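Local coordinates for methyltransferase FkbM (Methylobacillus flagellatus KT, PDB 2PY6), which probably acts as a methyltransferase of the FkbM family, although its specific reaction is not defined, at residues A[78-84]-A[96-101]. Numbering follows the deposited sequence.
Sequences VIAAVDD and LPIIST
Strands 78-82 and 96-99 are parallel neighbours in the six-stranded mixed sheet of the N-terminal half, whose five parallel strands run 3-2-1-4-5, as in a Rossmann-like fold, beside the antiparallel edge strand 92-93; strand 54-58 flanks 78-82 on its other edge. The segment axes come within 4.6 Å at 40°, and pairing is made at A81 with I98 and V82 with I99 (CA-CA 4.9 and 4.8 Å). Parallel-ladder hydrogen bonds run from A81 N to P97 O (3.0 Å), I99 N to A81 O (2.8 Å) and D83 N to I99 O (2.9 Å). At I79 (phi/psi -101/-21) strand 78-82 leaves extended geometry, and L96 (m, t) fills the diverging end, its CD1 3.5 Å from CG1 of V78 (t). V82 (t) and I99 (p, t) share a face, with V82 CG2 3.7 Å from I99 CG1; F104 of helix 101-109 covers both. I98 (m, t) projects from the opposite face, its CG2 3.7 Å from D83 CB, while D83 OD2 is hydrogen-bonded to T60 OG1. S100 (p) N-caps helix 101-109 through R103 N, and its OG is also hydrogen-bonded to D102 OD2 of the second subunit. D84 (m) grips the first turn of that helix with both carboxylate oxygens: OD1, also hydrogen-bonded to Y87 OH of the second subunit, accepts from T101 N at 2.7 Å, and OD2 accepts from OG1 of T101 (m) at 2.6 Å.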
loop_
_atom_site.group_PDB
_atom_site.type_symbol
_atom_site.label_atom_id
_atom_site.label_comp_id
_atom_site.label_asym_id
_atom_site.label_seq_id
_atom_site.Cartn_x
_atom_site.Cartn_y
_atom_site.Cartn_z
ATOM N N VAL A 78 -4.959 15.860 -29.777
ATOM C CA VAL A 78 -4.392 15.409 -28.505
ATOM C C VAL A 78 -3.177 14.506 -28.827
ATOM O O VAL A 78 -3.322 13.451 -29.459
ATOM C CB VAL A 78 -5.409 14.663 -27.652
ATOM C CG1 VAL A 78 -4.845 14.445 -26.232
ATOM C CG2 VAL A 78 -6.734 15.448 -27.572
ATOM N N ILE A 79 -1.990 14.934 -28.392
ATOM C CA ILE A 79 -0.746 14.231 -28.715
ATOM C C ILE A 79 -0.141 13.312 -27.648
ATOM O O ILE A 79 0.637 12.418 -27.985
ATOM C CB ILE A 79 0.340 15.228 -29.188
ATOM C CG1 ILE A 79 0.810 16.132 -28.072
ATOM C CG2 ILE A 79 -0.196 16.090 -30.364
ATOM C CD1 ILE A 79 2.025 16.913 -28.431
ATOM N N ALA A 80 -0.481 13.491 -26.377
ATOM C CA ALA A 80 0.154 12.677 -25.332
ATOM C C ALA A 80 -0.487 12.926 -24.020
ATOM O O ALA A 80 -1.256 13.881 -23.880
ATOM C CB ALA A 80 1.653 13.041 -25.230
ATOM N N ALA A 81 -0.154 12.063 -23.061
ATOM C CA ALA A 81 -0.562 12.214 -21.672
ATOM C C ALA A 81 0.706 12.074 -20.860
ATOM O O ALA A 81 1.558 11.242 -21.177
ATOM C CB ALA A 81 -1.602 11.179 -21.252
ATOM N N VAL A 82 0.811 12.904 -19.826
ATOM C CA VAL A 82 1.947 12.938 -18.956
ATOM C C VAL A 82 1.673 12.163 -17.702
ATOM O O VAL A 82 0.670 12.375 -17.020
ATOM C CB VAL A 82 2.337 14.398 -18.580
ATOM C CG1 VAL A 82 3.440 14.409 -17.585
ATOM C CG2 VAL A 82 2.753 15.145 -19.816
ATOM N N ASP A 83 2.581 11.252 -17.403
ATOM C CA ASP A 83 2.527 10.484 -16.153
ATOM C C ASP A 83 3.935 9.898 -15.892
ATOM O O ASP A 83 4.369 8.927 -16.539
ATOM C CB ASP A 83 1.449 9.387 -16.182
ATOM C CG ASP A 83 1.183 8.764 -14.786
ATOM O OD1 ASP A 83 2.093 8.734 -13.907
ATOM O OD2 ASP A 83 0.034 8.300 -14.567
ATOM N N ASP A 84 4.634 10.524 -14.950
ATOM C CA ASP A 84 6.001 10.134 -14.554
ATOM C C ASP A 84 6.105 8.738 -13.924
ATOM O O ASP A 84 7.194 8.184 -13.857
ATOM C CB ASP A 84 6.602 11.157 -13.567
ATOM C CG ASP A 84 6.890 12.505 -14.211
ATOM O OD1 ASP A 84 7.433 12.521 -15.332
ATOM O OD2 ASP A 84 6.603 13.554 -13.585
ATOM N N LEU A 96 -3.131 7.379 -26.582
ATOM C CA LEU A 96 -2.057 8.358 -26.531
ATOM C C LEU A 96 -0.764 7.818 -25.887
ATOM O O LEU A 96 -0.811 7.083 -24.913
ATOM C CB LEU A 96 -2.495 9.580 -25.713
ATOM C CG LEU A 96 -3.785 10.344 -26.029
ATOM C CD1 LEU A 96 -4.124 11.287 -24.849
ATOM C CD2 LEU A 96 -3.695 11.073 -27.337
ATOM N N PRO A 97 0.402 8.245 -26.392
ATOM C CA PRO A 97 1.610 7.855 -25.678
ATOM C C PRO A 97 1.650 8.492 -24.281
ATOM O O PRO A 97 1.079 9.570 -24.081
ATOM C CB PRO A 97 2.742 8.371 -26.576
ATOM C CG PRO A 97 2.126 9.362 -27.485
ATOM C CD PRO A 97 0.683 9.014 -27.616
ATOM N N ILE A 98 2.253 7.792 -23.318
ATOM C CA ILE A 98 2.419 8.309 -21.962
ATOM C C ILE A 98 3.869 8.773 -21.871
ATOM O O ILE A 98 4.785 8.003 -22.106
ATOM C CB ILE A 98 2.048 7.271 -20.870
ATOM C CG1 ILE A 98 0.582 6.841 -21.054
ATOM C CG2 ILE A 98 2.248 7.852 -19.431
ATOM C CD1 ILE A 98 0.099 5.892 -20.031
ATOM N N ILE A 99 4.056 10.052 -21.549
ATOM C CA ILE A 99 5.369 10.693 -21.480
ATOM C C ILE A 99 5.669 11.245 -20.083
ATOM O O ILE A 99 4.795 11.315 -19.231
ATOM C CB ILE A 99 5.495 11.819 -22.527
ATOM C CG1 ILE A 99 4.522 12.968 -22.249
ATOM C CG2 ILE A 99 5.328 11.234 -23.972
ATOM C CD1 ILE A 99 4.698 14.178 -23.165
ATOM N N SER A 100 6.935 11.564 -19.845
ATOM C CA SER A 100 7.368 12.137 -18.581
ATOM C C SER A 100 7.097 13.640 -18.582
ATOM O O SER A 100 6.901 14.248 -19.632
ATOM C CB SER A 100 8.882 11.901 -18.382
ATOM O OG SER A 100 9.648 12.717 -19.270
ATOM N N THR A 101 7.094 14.253 -17.414
ATOM C CA THR A 101 6.912 15.681 -17.339
ATOM C C THR A 101 8.060 16.405 -18.033
ATOM O O THR A 101 7.829 17.454 -18.648
ATOM C CB THR A 101 6.832 16.184 -15.890
ATOM O OG1 THR A 101 5.852 15.428 -15.171
ATOM C CG2 THR A 101 6.475 17.676 -15.850
#